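Regulatory protein cox (PDB 4LHF) binds DNA and represses the phage P2 Pc promoter, which controls the immunity repressor gene C and the integrase gene int. Local coordinates at residues I32-M42 against G53-W62. Residues are numbered along the deposited sequence; the frame is centred on the assembly and turned at random.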
ATOM      1  N   ILE A  32      -4.784   8.188  -1.365  1.00 78.81           N
ATOM      2  CA  ILE A  32      -6.041   7.470  -1.541  1.00 80.56           C
ATOM      3  C   ILE A  32      -6.953   8.193  -2.527  1.00 93.64           C
ATOM      4  O   ILE A  32      -7.561   7.564  -3.396  1.00 99.41           O
ATOM      5  CB  ILE A  32      -6.769   7.277  -0.196  1.00 84.85           C
ATOM      6  CG1 ILE A  32      -5.941   6.382   0.727  1.00 69.93           C
ATOM      7  CG2 ILE A  32      -8.149   6.677  -0.410  1.00 83.03           C
ATOM      8  CD1 ILE A  32      -6.613   6.078   2.043  1.00 80.48           C
ATOM      9  N   ASP A  33      -7.039   9.513  -2.394  1.00104.27           N
ATOM     10  CA  ASP A  33      -7.908  10.302  -3.261  1.00 92.83           C
ATOM     11  C   ASP A  33      -7.425  10.290  -4.704  1.00 90.88           C
ATOM     12  O   ASP A  33      -8.229  10.275  -5.634  1.00 98.46           O
ATOM     13  CB  ASP A  33      -8.030  11.736  -2.751  1.00 93.02           C
ATOM     14  CG  ASP A  33      -8.765  11.819  -1.430  1.00107.16           C
ATOM     15  OD1 ASP A  33      -9.532  10.883  -1.122  1.00103.95           O
ATOM     16  OD2 ASP A  33      -8.579  12.818  -0.705  1.00109.23           O
ATOM     17  N   LYS A  34      -6.108  10.293  -4.887  1.00 91.03           N
ATOM     18  CA  LYS A  34      -5.537  10.196  -6.226  1.00 80.39           C
ATOM     19  C   LYS A  34      -5.652   8.778  -6.784  1.00 91.26           C
ATOM     20  O   LYS A  34      -5.518   8.564  -7.990  1.00 95.85           O
ATOM     21  CB  LYS A  34      -4.081  10.658  -6.221  1.00 82.09           C
ATOM     22  CG  LYS A  34      -3.922  12.169  -6.209  1.00 95.40           C
ATOM     23  CD  LYS A  34      -3.949  12.725  -7.624  1.00114.84           C
ATOM     24  CE  LYS A  34      -4.093  14.239  -7.632  1.00112.36           C
ATOM     25  NZ  LYS A  34      -5.451  14.674  -7.201  1.00101.90           N
ATOM     26  N   GLY A  35      -5.901   7.818  -5.898  1.00 87.46           N
ATOM     27  CA  GLY A  35      -6.121   6.436  -6.289  1.00 79.55           C
ATOM     28  C   GLY A  35      -4.845   5.625  -6.394  1.00 82.25           C
ATOM     29  O   GLY A  35      -4.605   4.964  -7.403  1.00 84.23           O
ATOM     30  N   LYS A  36      -4.028   5.667  -5.345  1.00 82.44           N
ATOM     31  CA  LYS A  36      -2.731   4.996  -5.359  1.00 84.77           C
ATOM     32  C   LYS A  36      -2.674   3.749  -4.477  1.00 90.23           C
ATOM     33  O   LYS A  36      -1.688   3.011  -4.512  1.00 91.97           O
ATOM     34  CB  LYS A  36      -1.628   5.954  -4.911  1.00 75.07           C
ATOM     35  CG  LYS A  36      -1.410   7.159  -5.799  1.00 75.78           C
ATOM     36  CD  LYS A  36      -0.211   7.947  -5.301  1.00 80.39           C
ATOM     37  CE  LYS A  36      -0.071   9.277  -6.006  1.00 81.05           C
ATOM     38  NZ  LYS A  36       1.110  10.031  -5.506  1.00 79.74           N
ATOM     39  N   LEU A  37      -3.713   3.515  -3.683  1.00 81.36           N
ATOM     40  CA  LEU A  37      -3.653   2.460  -2.675  1.00 75.14           C
ATOM     41  C   LEU A  37      -4.871   1.542  -2.659  1.00 76.50           C
ATOM     42  O   LEU A  37      -5.998   1.992  -2.857  1.00 81.91           O
ATOM     43  CB  LEU A  37      -3.452   3.074  -1.286  1.00 79.39           C
ATOM     44  CG  LEU A  37      -2.165   3.869  -1.064  1.00 69.62           C
ATOM     45  CD1 LEU A  37      -2.174   4.537   0.297  1.00 75.89           C
ATOM     46  CD2 LEU A  37      -0.961   2.959  -1.199  1.00 75.37           C
ATOM     47  N   PRO A  38      -4.640   0.240  -2.419  1.00 75.58           N
ATOM     48  CA  PRO A  38      -5.729  -0.725  -2.256  1.00 65.63           C
ATOM     49  C   PRO A  38      -6.483  -0.431  -0.970  1.00 76.52           C
ATOM     50  O   PRO A  38      -5.905  -0.494   0.112  1.00 82.05           O
ATOM     51  CB  PRO A  38      -4.999  -2.067  -2.163  1.00 67.90           C
ATOM     52  CG  PRO A  38      -3.626  -1.724  -1.702  1.00 75.51           C
ATOM     53  CD  PRO A  38      -3.315  -0.394  -2.310  1.00 81.32           C
ATOM     54  N   VAL A  39      -7.766  -0.115  -1.092  1.00 83.47           N
ATOM     55  CA  VAL A  39      -8.510   0.461   0.020  1.00 81.78           C
ATOM     56  C   VAL A  39      -9.877  -0.184   0.245  1.00 82.86           C
ATOM     57  O   VAL A  39     -10.572  -0.542  -0.699  1.00102.40           O
ATOM     58  CB  VAL A  39      -8.653   1.995  -0.170  1.00 83.85           C
ATOM     59  CG1 VAL A  39     -10.018   2.494   0.274  1.00 90.54           C
ATOM     60  CG2 VAL A  39      -7.547   2.720   0.577  1.00 76.94           C
ATOM     61  N   ILE A  40     -10.233  -0.354   1.515  1.00 74.52           N
ATOM     62  CA  ILE A  40     -11.573  -0.755   1.907  1.00 75.64           C
ATOM     63  C   ILE A  40     -12.172   0.358   2.751  1.00 86.33           C
ATOM     64  O   ILE A  40     -11.472   0.986   3.548  1.00 93.25           O
ATOM     65  CB  ILE A  40     -11.552  -2.044   2.732  1.00 66.85           C
ATOM     66  CG1 ILE A  40     -10.855  -3.156   1.953  1.00 77.55           C
ATOM     67  CG2 ILE A  40     -12.965  -2.466   3.111  1.00 71.83           C
ATOM     68  CD1 ILE A  40     -10.854  -4.476   2.672  1.00 86.01           C
ATOM     69  N   ASP A  41     -13.463   0.608   2.572  1.00 96.08           N
ATOM     70  CA  ASP A  41     -14.130   1.666   3.309  1.00 83.89           C
ATOM     71  C   ASP A  41     -15.065   1.113   4.378  1.00 91.76           C
ATOM     72  O   ASP A  41     -16.008   0.383   4.074  1.00101.20           O
ATOM     73  CB  ASP A  41     -14.903   2.575   2.354  1.00 92.12           C
ATOM     74  CG  ASP A  41     -15.496   3.780   3.054  1.00119.39           C
ATOM     75  OD1 ASP A  41     -14.715   4.628   3.529  1.00118.14           O
ATOM     76  OD2 ASP A  41     -16.739   3.879   3.122  1.00131.71           O
ATOM     77  N   MET A  42     -14.790   1.462   5.630  1.00 96.00           N
ATOM     78  CA  MET A  42     -15.677   1.130   6.733  1.00100.90           C
ATOM     79  C   MET A  42     -16.594   2.314   7.022  1.00104.25           C
ATOM     80  O   MET A  42     -16.138   3.376   7.452  1.00107.39           O
ATOM     81  CB  MET A  42     -14.881   0.747   7.980  1.00 79.72           C
ATOM     82  CG  MET A  42     -15.711   0.041   9.036  1.00 89.92           C
ATOM     83  SD  MET A  42     -14.734  -0.491  10.449  1.00 98.24           S
ATOM     84  CE  MET A  42     -14.242   1.091  11.116  1.00104.70           C
ATOM     85  N   GLY A  53     -16.065   7.034   5.277  1.00110.79           N
ATOM     86  CA  GLY A  53     -15.703   6.883   6.674  1.00100.59           C
ATOM     87  C   GLY A  53     -14.259   6.462   6.863  1.00108.47           C
ATOM     88  O   GLY A  53     -13.346   7.088   6.324  1.00113.28           O
ATOM     89  N   GLU A  54     -14.053   5.398   7.633  1.00101.16           N
ATOM     90  CA  GLU A  54     -12.708   4.901   7.901  1.00 92.67           C
ATOM     91  C   GLU A  54     -12.090   4.255   6.671  1.00 80.81           C
ATOM     92  O   GLU A  54     -12.649   3.321   6.106  1.00 89.08           O
ATOM     93  CB  GLU A  54     -12.716   3.899   9.056  1.00104.21           C
ATOM     94  CG  GLU A  54     -12.785   4.527  10.434  1.00113.47           C
ATOM     95  CD  GLU A  54     -11.763   3.937  11.388  1.00109.21           C
ATOM     96  OE1 GLU A  54     -10.553   4.171  11.183  1.00100.25           O
ATOM     97  OE2 GLU A  54     -12.168   3.235  12.339  1.00100.97           O
ATOM     98  N   TYR A  55     -10.931   4.756   6.260  1.00 88.54           N
ATOM     99  CA  TYR A  55     -10.200   4.154   5.155  1.00 75.37           C
ATOM    100  C   TYR A  55      -9.170   3.161   5.675  1.00 82.45           C
ATOM    101  O   TYR A  55      -8.228   3.536   6.374  1.00 83.44           O
ATOM    102  CB  TYR A  55      -9.521   5.230   4.307  1.00 83.64           C
ATOM    103  CG  TYR A  55     -10.383   5.764   3.185  1.00 96.62           C
ATOM    104  CD1 TYR A  55     -11.226   4.922   2.471  1.00102.86           C
ATOM    105  CD2 TYR A  55     -10.358   7.109   2.843  1.00107.14           C
ATOM    106  CE1 TYR A  55     -12.015   5.404   1.444  1.00108.83           C
ATOM    107  CE2 TYR A  55     -11.146   7.600   1.819  1.00106.15           C
ATOM    108  CZ  TYR A  55     -11.972   6.743   1.123  1.00106.75           C
ATOM    109  OH  TYR A  55     -12.758   7.224   0.101  1.00117.36           O
ATOM    110  N   TRP A  56      -9.363   1.889   5.339  1.00 73.88           N
ATOM    111  CA  TRP A  56      -8.437   0.841   5.748  1.00 71.56           C
ATOM    112  C   TRP A  56      -7.647   0.342   4.548  1.00 74.14           C
ATOM    113  O   TRP A  56      -8.217   0.037   3.508  1.00 84.22           O
ATOM    114  CB  TRP A  56      -9.195  -0.333   6.368  1.00 62.43           C
ATOM    115  CG  TRP A  56      -9.870  -0.026   7.668  1.00 67.08           C
ATOM    116  CD1 TRP A  56     -10.841   0.907   7.891  1.00 79.47           C
ATOM    117  CD2 TRP A  56      -9.647  -0.678   8.925  1.00 64.77           C
ATOM    118  NE1 TRP A  56     -11.225   0.885   9.210  1.00 86.11           N
ATOM    119  CE2 TRP A  56     -10.509  -0.080   9.866  1.00 79.57           C
ATOM    120  CE3 TRP A  56      -8.797  -1.707   9.345  1.00 80.29           C
ATOM    121  CZ2 TRP A  56     -10.545  -0.474  11.201  1.00 79.77           C
ATOM    122  CZ3 TRP A  56      -8.836  -2.098  10.673  1.00 72.32           C
ATOM    123  CH2 TRP A  56      -9.703  -1.482  11.584  1.00 72.80           C
ATOM    124  N   VAL A  57      -6.332   0.258   4.692  1.00 78.49           N
ATOM    125  CA  VAL A  57      -5.501  -0.328   3.654  1.00 70.88           C
ATOM    126  C   VAL A  57      -5.502  -1.848   3.768  1.00 71.12           C
ATOM    127  O   VAL A  57      -5.234  -2.403   4.843  1.00 84.40           O
ATOM    128  CB  VAL A  57      -4.060   0.197   3.718  1.00 75.93           C
ATOM    129  CG1 VAL A  57      -3.197  -0.506   2.686  1.00 71.09           C
ATOM    130  CG2 VAL A  57      -4.043   1.700   3.502  1.00 71.60           C
ATOM    131  N   TYR A  58      -5.825  -2.502   2.653  1.00 73.22           N
ATOM    132  CA  TYR A  58      -5.841  -3.955   2.559  1.00 72.72           C
ATOM    133  C   TYR A  58      -4.466  -4.439   2.122  1.00 72.71           C
ATOM    134  O   TYR A  58      -4.051  -4.217   0.986  1.00 86.87           O
ATOM    135  CB  TYR A  58      -6.908  -4.399   1.558  1.00 64.65           C
ATOM    136  CG  TYR A  58      -7.194  -5.882   1.568  1.00 64.05           C
ATOM    137  CD1 TYR A  58      -7.748  -6.494   2.683  1.00 69.71           C
ATOM    138  CD2 TYR A  58      -6.929  -6.666   0.454  1.00 70.08           C
ATOM    139  CE1 TYR A  58      -8.017  -7.849   2.694  1.00 83.47           C
ATOM    140  CE2 TYR A  58      -7.197  -8.022   0.454  1.00 63.03           C
ATOM    141  CZ  TYR A  58      -7.739  -8.609   1.577  1.00 76.75           C
ATOM    142  OH  TYR A  58      -8.007  -9.959   1.584  1.00 84.57           O
ATOM    143  N   LEU A  59      -3.769  -5.104   3.035  1.00 73.62           N
ATOM    144  CA  LEU A  59      -2.353  -5.439   2.860  1.00 72.42           C
ATOM    145  C   LEU A  59      -1.986  -6.539   1.846  1.00 69.76           C
ATOM    146  O   LEU A  59      -0.953  -6.431   1.185  1.00 74.36           O
ATOM    147  CB  LEU A  59      -1.715  -5.729   4.222  1.00 83.12           C
ATOM    148  CG  LEU A  59      -1.817  -4.558   5.201  1.00 64.85           C
ATOM    149  CD1 LEU A  59      -1.390  -4.962   6.602  1.00 61.55           C
ATOM    150  CD2 LEU A  59      -0.978  -3.399   4.698  1.00 60.16           C
ATOM    151  N   PRO A  60      -2.799  -7.609   1.737  1.00 69.23           N
ATOM    152  CA  PRO A  60      -2.463  -8.618   0.722  1.00 77.28           C
ATOM    153  C   PRO A  60      -2.401  -8.048  -0.693  1.00 78.84           C
ATOM    154  O   PRO A  60      -1.471  -8.358  -1.438  1.00 85.84           O
ATOM    155  CB  PRO A  60      -3.620  -9.613   0.831  1.00 68.69           C
ATOM    156  CG  PRO A  60      -4.048  -9.517   2.243  1.00 57.70           C
ATOM    157  CD  PRO A  60      -3.886  -8.073   2.619  1.00 66.20           C
ATOM    158  N   ALA A  61      -3.378  -7.221  -1.050  1.00 75.27           N
ATOM    159  CA  ALA A  61      -3.403  -6.587  -2.361  1.00 65.53           C
ATOM    160  C   ALA A  61      -2.181  -5.696  -2.549  1.00 71.99           C
ATOM    161  O   ALA A  61      -1.568  -5.678  -3.618  1.00 88.36           O
ATOM    162  CB  ALA A  61      -4.676  -5.779  -2.531  1.00 57.70           C
ATOM    163  N   TRP A  62      -1.833  -4.967  -1.495  1.00 71.99           N
ATOM    164  CA  TRP A  62      -0.696  -4.054  -1.507  1.00 62.70           C
ATOM    165  C   TRP A  62       0.611  -4.793  -1.772  1.00 70.44           C
ATOM    166  O   TRP A  62       1.347  -4.460  -2.702  1.00 81.31           O
ATOM    167  CB  TRP A  62      -0.638  -3.292  -0.179  1.00 72.19           C
ATOM    168  CG  TRP A  62       0.621  -2.513   0.068  1.00 72.41           C
ATOM    169  CD1 TRP A  62       1.551  -2.750   1.038  1.00 70.09           C
ATOM    170  CD2 TRP A  62       1.077  -1.360  -0.653  1.00 66.77           C
ATOM    171  NE1 TRP A  62       2.560  -1.821   0.964  1.00 70.13           N
ATOM    172  CE2 TRP A  62       2.294  -0.960  -0.064  1.00 69.23           C
ATOM    173  CE3 TRP A  62       0.579  -0.636  -1.738  1.00 75.47           C
ATOM    174  CZ2 TRP A  62       3.020   0.136  -0.529  1.00 72.12           C
ATOM    175  CZ3 TRP A  62       1.301   0.450  -2.196  1.00 72.36           C
ATOM    176  CH2 TRP A  62       2.509   0.826  -1.591  1.00 77.40           C
TER
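Strands 39-42 and 54-58 pair as an antiparallel hairpin after the two helices 14-21 and 25-34, consistent with the wing of a winged helix-turn-helix fold. Ile40 and Trp56 form a hydrogen-bonded pair: Ile40 N reaches Trp56 O at 2.9 Å, almost straight, and Trp56 N returns to Ile40 O. Toward the connecting loop, Met42 and Glu54 also exchange two bonds, the one from Glu54 N to Met42 O being bent, while Tyr58 N adds a longer bond to Pro38 O, 3.2 Å. Where the strands run into the loop, Asp41 OD1 accepts a long hydrogen bond from Gly53 N through its syn lone pair, and OD2 of the same carboxylate is held by Thr43 OG1.

The two faces of the hairpin differ. On one, the Tyr55 ring is packed between Ile32, near the end of helix 25-34, and Val39 of strand 39-42: Ile32 CG2 sits over a face of the ring, 4.0 Å from the centroid, in a CH-pi contact, with Ile32 CD1 against Tyr55 CB, and Val39 CG1 meets Tyr55 CD1 obliquely at 3.5 Å. On the other face, Met42 crosses the indole of Trp56 in an oblique Met-aromatic contact; the bend at chi3 (66°) turns CE back to within 3.6 Å of Trp56 NE1. Ile40 CD1 rests against Tyr58 CD1.

Beyond the strands, Pro38 packs on the first turn of helix 59-72, its CB against Ala61 CB and its CG against Trp62 CB, and Leu37 CD2 touches Trp62 CZ3 at 3.5 Å. Strand 54-58 is central in the sheet, flanked by 39-42 and 11-13, while Leu37, Val57 and Trp62 all meet Phe17 of helix 14-21.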